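Local coordinates for protein transcription factor TAU subunit SFC1 (Schizosaccharomyces pombe, PDB 4BJJ) that helps TFIIIC activate tRNA and 5S RNA genes as part of the tauA domain that binds boxA promoter DNA, here represented by its N-terminal Sfc7-interacting domain, at residues L15-G20 with L100-A105; T44-P49 with R94-F99. The protein carries 3 engineered substitutions. One frame throughout, in Å; residues are numbered along the deposited sequence.

Interaction 1. Residues L15-G20 with L100-A105; sequences LIEHPG and LFRDMA
Arg-102 lies across Glu-17, the two side chains crossing at about a right angle. CB of Glu-17 sits over the centre of the guanidinium, 3.5 Å from its plane, and CG of Glu-17 comes within 3.4 Å of NH2 of Arg-102. The chain of Arg-102 bends at chi3 (-84°), which sets the direction of NE; NH1 donates to the carbonyl oxygen of His-18 at 2.9 Å, with that acceptor close to the guanidinium plane. Carboxylate and guanidinium planes are nearly parallel (10°) and OE1 lies well out of the guanidinium plane, so the long 3.8 Å salt bridge between OE1 of Glu-17 and NH2 of Arg-102 is one of charges only. Next comes the backbone: O of Glu-17 accepts from N of Phe-101 (3.1 Å) and N of Arg-102 (3.3 Å), the donors arriving from opposite faces of the carbonyl plane. A water donates to OE1 of Glu-17 and to O of Arg-102. Just past the end of strand 12-18, CB of Phe-101 packs 3.7 Å from CD of Pro-19. Further out, OE2 of Glu-17 forms salt bridges to Arg-75 and to a basic side chain of the partner protein's chain, NE2 of His-18 bonds Thr-31, and NH2 of Arg-102 pairs with an acidic side chain of the partner chain. An alanine in place of Arg-102 would probably leave the His-18 carbonyl without this donor and that acidic side chain without its mate. Beside the parallel bridge of Glu-17 and Leu-100, opposite charges of both proteins gather; they would probably offset the like charges near Arg-102.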
loop_
_atom_site.group_PDB
_atom_site.type_symbol
_atom_site.label_atom_id
_atom_site.label_comp_id
_atom_site.label_asym_id
_atom_site.label_seq_id
_atom_site.Cartn_x
_atom_site.Cartn_y
_atom_site.Cartn_z
ATOM N N LEU A 15 0.968 2.386 -5.515
ATOM C CA LEU A 15 -0.145 2.365 -4.576
ATOM C C LEU A 15 -0.870 3.680 -4.648
ATOM O O LEU A 15 -0.259 4.720 -4.585
ATOM C CB LEU A 15 0.367 2.115 -3.161
ATOM C CG LEU A 15 -0.613 2.350 -2.006
ATOM C CD1 LEU A 15 -1.691 1.287 -2.019
ATOM C CD2 LEU A 15 0.135 2.379 -0.674
ATOM N N ILE A 16 -2.182 3.614 -4.796
ATOM C CA ILE A 16 -3.014 4.785 -4.799
ATOM C C ILE A 16 -3.835 4.820 -3.520
ATOM O O ILE A 16 -4.684 3.965 -3.296
ATOM C CB ILE A 16 -3.939 4.778 -6.006
ATOM C CG1 ILE A 16 -3.109 4.792 -7.280
ATOM C CG2 ILE A 16 -4.836 5.992 -5.994
ATOM C CD1 ILE A 16 -3.893 4.455 -8.520
ATOM N N GLU A 17 -3.595 5.821 -2.685
ATOM C CA GLU A 17 -4.359 5.969 -1.441
ATOM C C GLU A 17 -5.570 6.858 -1.661
ATOM O O GLU A 17 -5.508 8.069 -1.491
ATOM C CB GLU A 17 -3.463 6.485 -0.312
ATOM C CG GLU A 17 -2.372 5.488 0.095
ATOM C CD GLU A 17 -1.603 5.891 1.365
ATOM O OE1 GLU A 17 -1.890 6.957 1.975
ATOM O OE2 GLU A 17 -0.694 5.130 1.753
ATOM N N HIS A 18 -6.681 6.226 -2.018
ATOM C CA HIS A 18 -7.923 6.907 -2.357
ATOM C C HIS A 18 -8.744 7.142 -1.066
ATOM O O HIS A 18 -8.732 6.324 -0.155
ATOM C CB HIS A 18 -8.636 6.000 -3.340
ATOM C CG HIS A 18 -9.821 6.597 -4.020
ATOM N ND1 HIS A 18 -10.973 6.932 -3.344
ATOM C CD2 HIS A 18 -10.082 6.822 -5.331
ATOM C CE1 HIS A 18 -11.875 7.380 -4.199
ATOM N NE2 HIS A 18 -11.361 7.315 -5.417
ATOM N N PRO A 19 -9.433 8.282 -0.959
ATOM C CA PRO A 19 -10.139 8.620 0.290
ATOM C C PRO A 19 -11.596 8.188 0.355
ATOM O O PRO A 19 -12.210 8.265 1.413
ATOM C CB PRO A 19 -10.093 10.145 0.314
ATOM C CG PRO A 19 -10.035 10.542 -1.140
ATOM C CD PRO A 19 -9.346 9.431 -1.882
ATOM N N GLY A 20 -12.152 7.789 -0.777
ATOM C CA GLY A 20 -13.488 7.209 -0.833
ATOM C C GLY A 20 -13.589 5.690 -0.892
ATOM O O GLY A 20 -12.712 4.981 -0.448
ATOM N N LEU A 100 -0.814 9.878 -3.012
ATOM C CA LEU A 100 -1.418 10.227 -1.733
ATOM C C LEU A 100 -2.564 11.196 -1.933
ATOM O O LEU A 100 -2.364 12.369 -2.236
ATOM C CB LEU A 100 -0.374 10.859 -0.814
ATOM C CG LEU A 100 0.861 9.996 -0.512
ATOM C CD1 LEU A 100 2.050 10.866 -0.175
ATOM C CD2 LEU A 100 0.638 9.028 0.607
ATOM N N PHE A 101 -3.772 10.682 -1.772
ATOM C CA PHE A 101 -4.954 11.511 -1.775
ATOM C C PHE A 101 -5.507 11.677 -0.359
ATOM O O PHE A 101 -6.018 12.737 -0.040
ATOM C CB PHE A 101 -6.017 10.934 -2.701
ATOM C CG PHE A 101 -5.726 11.130 -4.131
ATOM C CD1 PHE A 101 -5.735 12.396 -4.678
ATOM C CD2 PHE A 101 -5.448 10.055 -4.937
ATOM C CE1 PHE A 101 -5.467 12.582 -6.008
ATOM C CE2 PHE A 101 -5.180 10.243 -6.274
ATOM C CZ PHE A 101 -5.201 11.517 -6.815
ATOM N N ARG A 102 -5.412 10.647 0.489
ATOM C CA ARG A 102 -5.837 10.799 1.893
ATOM C C ARG A 102 -4.925 11.761 2.603
ATOM O O ARG A 102 -3.754 11.878 2.251
ATOM C CB ARG A 102 -5.815 9.471 2.640
ATOM C CG ARG A 102 -6.598 8.415 1.941
ATOM C CD ARG A 102 -6.914 7.267 2.830
ATOM N NE ARG A 102 -5.829 6.308 2.893
ATOM C CZ ARG A 102 -5.730 5.214 2.141
ATOM N NH1 ARG A 102 -6.645 4.927 1.218
ATOM N NH2 ARG A 102 -4.702 4.397 2.325
ATOM N N ASP A 103 -5.478 12.472 3.573
ATOM C CA ASP A 103 -4.695 13.333 4.458
ATOM C C ASP A 103 -4.301 14.687 3.845
ATOM O O ASP A 103 -3.660 15.514 4.501
ATOM C CB ASP A 103 -3.457 12.601 4.993
ATOM C CG ASP A 103 -2.797 13.341 6.142
ATOM O OD1 ASP A 103 -3.429 13.463 7.219
ATOM O OD2 ASP A 103 -1.655 13.812 5.955
ATOM N N MET A 104 -4.685 14.922 2.598
ATOM C CA MET A 104 -4.636 16.272 2.079
ATOM C C MET A 104 -5.782 16.992 2.786
ATOM O O MET A 104 -6.703 16.340 3.285
ATOM C CB MET A 104 -4.811 16.292 0.564
ATOM C CG MET A 104 -3.930 15.289 -0.164
ATOM S SD MET A 104 -4.035 15.458 -1.960
ATOM C CE MET A 104 -3.134 16.988 -2.187
ATOM N N ALA A 105 -5.719 18.321 2.844
ATOM C CA ALA A 105 -6.686 19.110 3.609
ATOM C C ALA A 105 -8.136 18.828 3.211
ATOM O O ALA A 105 -9.030 18.935 4.050
ATOM C CB ALA A 105 -6.376 20.604 3.484
HETATM O O HOH W 1 -2.632 9.352 1.239
#

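Interaction 2. Residues T44-P49 with R94-F99; sequences TSFQNP and RIRQVF
Ser-45 and Gln-97 meet where the end of helix 35-47 approaches the strand, their CA atoms 7.0 Å apart. No hydrogen bond joins the two segments, and the amide of Gln-97 meets carbon atoms. OE1 of Gln-97 lies 3.0 Å from CB of Ser-45, but stands 4.0 Å from OG of the same serine. That hydroxyl instead bonds the carbonyl oxygen of Cys-42, one turn back in the helix; chi1 of 67° sets OG between the backbone N and the carbonyl carbon. The Gln-97 chain is extended beyond CG, where chi2 of 176° keeps CD anti to CA, and the amide reaches two residues at the helix end: OE1 faces Ser-45, while NE2 lies 3.6 Å from CB of Pro-49. Apolar contacts flank this amide. CZ of Phe-99 reaches to 4.1 Å from CB of Ser-45, and CE1 of Phe-46 is 4.2 Å from CB of Arg-96. Phe-46 and Arg-96 cross at about a right angle, with ring and guanidinium planes 90° apart, and it is the base of the arginine that the ring touches. Among charged groups, NH1 of Arg-96 forms a salt bridge to Glu-12 on the neighbouring strand. The Phe-46 side chain also lies about 4 Å from a bound mercury ion. Within the helix end, N of Asn-48 donates to O of Thr-44 at 2.7 Å, and Asn-48 is the first residue to leave helical torsions. With 226 Å² buried in all, this modest contact joins the C-terminal end of helix 35-47 and the turn after it to strand 88-100, a helix packed on the sheet; the helical segment belongs to the Tau95 triple barrel family.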
loop_
_atom_site.group_PDB
_atom_site.type_symbol
_atom_site.label_atom_id
_atom_site.label_comp_id
_atom_site.label_asym_id
_atom_site.label_seq_id
_atom_site.Cartn_x
_atom_site.Cartn_y
_atom_site.Cartn_z
ATOM N N THR A 44 3.585 5.438 -16.013
ATOM C CA THR A 44 4.434 6.620 -15.981
ATOM C C THR A 44 5.307 6.623 -14.729
ATOM O O THR A 44 6.483 6.991 -14.792
ATOM C CB THR A 44 3.621 7.910 -15.983
ATOM O OG1 THR A 44 2.712 7.924 -17.080
ATOM C CG2 THR A 44 4.522 9.143 -16.101
ATOM N N SER A 45 4.741 6.195 -13.594
ATOM C CA SER A 45 5.489 6.230 -12.330
ATOM C C SER A 45 6.730 5.333 -12.370
ATOM O O SER A 45 7.712 5.596 -11.662
ATOM C CB SER A 45 4.611 5.940 -11.075
ATOM O OG SER A 45 4.134 4.621 -11.033
ATOM N N PHE A 46 6.706 4.316 -13.232
ATOM C CA PHE A 46 7.835 3.408 -13.384
ATOM C C PHE A 46 8.772 3.778 -14.525
ATOM O O PHE A 46 9.975 3.559 -14.438
ATOM C CB PHE A 46 7.334 1.983 -13.574
ATOM C CG PHE A 46 6.943 1.318 -12.281
ATOM C CD1 PHE A 46 7.896 0.700 -11.507
ATOM C CD2 PHE A 46 5.635 1.354 -11.826
ATOM C CE1 PHE A 46 7.550 0.104 -10.327
ATOM C CE2 PHE A 46 5.283 0.760 -10.650
ATOM C CZ PHE A 46 6.236 0.146 -9.892
ATOM N N GLN A 47 8.222 4.348 -15.586
ATOM C CA GLN A 47 9.018 4.750 -16.726
ATOM C C GLN A 47 9.689 6.084 -16.525
ATOM O O GLN A 47 10.814 6.280 -16.972
ATOM C CB GLN A 47 8.152 4.813 -17.963
ATOM C CG GLN A 47 7.902 3.450 -18.527
ATOM C CD GLN A 47 7.319 3.526 -19.892
ATOM O OE1 GLN A 47 7.183 4.617 -20.440
ATOM N NE2 GLN A 47 6.973 2.378 -20.465
ATOM N N ASN A 48 8.993 6.988 -15.848
ATOM C CA ASN A 48 9.475 8.335 -15.622
ATOM C C ASN A 48 8.954 8.894 -14.283
ATOM O O ASN A 48 8.127 9.804 -14.256
ATOM C CB ASN A 48 9.044 9.221 -16.795
ATOM C CG ASN A 48 9.765 10.552 -16.817
ATOM O OD1 ASN A 48 10.586 10.826 -15.950
ATOM N ND2 ASN A 48 9.453 11.394 -17.806
ATOM N N PRO A 49 9.451 8.347 -13.160
ATOM C CA PRO A 49 8.958 8.653 -11.798
ATOM C C PRO A 49 8.702 10.143 -11.512
ATOM O O PRO A 49 7.657 10.504 -10.978
ATOM C CB PRO A 49 10.068 8.134 -10.903
ATOM C CG PRO A 49 10.743 7.070 -11.715
ATOM C CD PRO A 49 10.611 7.444 -13.144
ATOM N N ARG A 94 7.726 -4.922 -3.109
ATOM C CA ARG A 94 7.870 -3.513 -2.793
ATOM C C ARG A 94 6.831 -2.650 -3.525
ATOM O O ARG A 94 6.506 -2.879 -4.670
ATOM C CB ARG A 94 9.274 -3.035 -3.115
ATOM C CG ARG A 94 10.334 -3.768 -2.349
ATOM C CD ARG A 94 11.717 -3.207 -2.639
ATOM N NE ARG A 94 11.821 -1.781 -2.338
ATOM C CZ ARG A 94 12.863 -1.008 -2.665
ATOM N NH1 ARG A 94 13.888 -1.529 -3.320
ATOM N NH2 ARG A 94 12.881 0.291 -2.338
ATOM N N ILE A 95 6.276 -1.696 -2.794
ATOM C CA ILE A 95 5.455 -0.651 -3.336
ATOM C C ILE A 95 6.455 0.511 -3.562
ATOM O O ILE A 95 6.948 1.118 -2.609
ATOM C CB ILE A 95 4.342 -0.281 -2.329
ATOM C CG1 ILE A 95 3.417 -1.473 -2.103
ATOM C CG2 ILE A 95 3.525 0.905 -2.796
ATOM C CD1 ILE A 95 2.462 -1.312 -0.904
ATOM N N ARG A 96 6.776 0.796 -4.823
ATOM C CA ARG A 96 7.846 1.747 -5.137
ATOM C C ARG A 96 7.368 3.189 -5.162
ATOM O O ARG A 96 8.157 4.088 -4.916
ATOM C CB ARG A 96 8.528 1.412 -6.464
ATOM C CG ARG A 96 9.296 0.094 -6.494
ATOM C CD ARG A 96 10.254 -0.094 -5.353
ATOM N NE ARG A 96 11.315 0.905 -5.267
ATOM C CZ ARG A 96 12.484 0.817 -5.908
ATOM N NH1 ARG A 96 12.741 -0.193 -6.719
ATOM N NH2 ARG A 96 13.387 1.768 -5.769
ATOM N N GLN A 97 6.096 3.405 -5.466
ATOM C CA GLN A 97 5.518 4.745 -5.440
ATOM C C GLN A 97 4.086 4.791 -4.913
ATOM O O GLN A 97 3.312 3.854 -5.060
ATOM C CB GLN A 97 5.583 5.433 -6.820
ATOM C CG GLN A 97 6.345 6.757 -6.700
ATOM C CD GLN A 97 6.564 7.471 -8.009
ATOM O OE1 GLN A 97 5.659 7.615 -8.816
ATOM N NE2 GLN A 97 7.767 7.971 -8.202
ATOM N N VAL A 98 3.746 5.922 -4.313
ATOM C CA VAL A 98 2.448 6.117 -3.713
ATOM C C VAL A 98 1.834 7.399 -4.236
ATOM O O VAL A 98 2.490 8.428 -4.262
ATOM C CB VAL A 98 2.557 6.219 -2.175
ATOM C CG1 VAL A 98 1.209 6.085 -1.559
ATOM C CG2 VAL A 98 3.432 5.133 -1.651
ATOM N N PHE A 99 0.576 7.325 -4.643
ATOM C CA PHE A 99 -0.232 8.508 -4.910
ATOM C C PHE A 99 -1.102 8.770 -3.674
ATOM O O PHE A 99 -1.987 7.979 -3.327
ATOM C CB PHE A 99 -1.091 8.293 -6.156
ATOM C CG PHE A 99 -0.297 8.043 -7.415
ATOM C CD1 PHE A 99 0.210 6.777 -7.694
ATOM C CD2 PHE A 99 -0.061 9.082 -8.327
ATOM C CE1 PHE A 99 0.923 6.546 -8.847
ATOM C CE2 PHE A 99 0.659 8.856 -9.491
ATOM C CZ PHE A 99 1.145 7.585 -9.758
#

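How the interactions relate
The two interactions have centres 16 Å apart and share one sheet, in which strands 12-18 and 88-100 run parallel as neighbours. Along the chain the order is 15-20, 44-49, 94-99, 100-105, so interaction 2 falls within the span that interaction 1 bridges. Segments 94-99 and 100-105 are consecutive: strand 88-100 ends at Leu-100, the first residue of 100-105, and the chain runs on into a loop. Two probable backbone hydrogen bonds join the contacts: Leu-15 O to Phe-99 N (2.7 Å) and Glu-17 N to Phe-99 O (2.8 Å). Strand 12-18 also pairs antiparallel with a strand of the partner protein's chain, making the sheet continuous across the interface of this Sfc7-interacting domain.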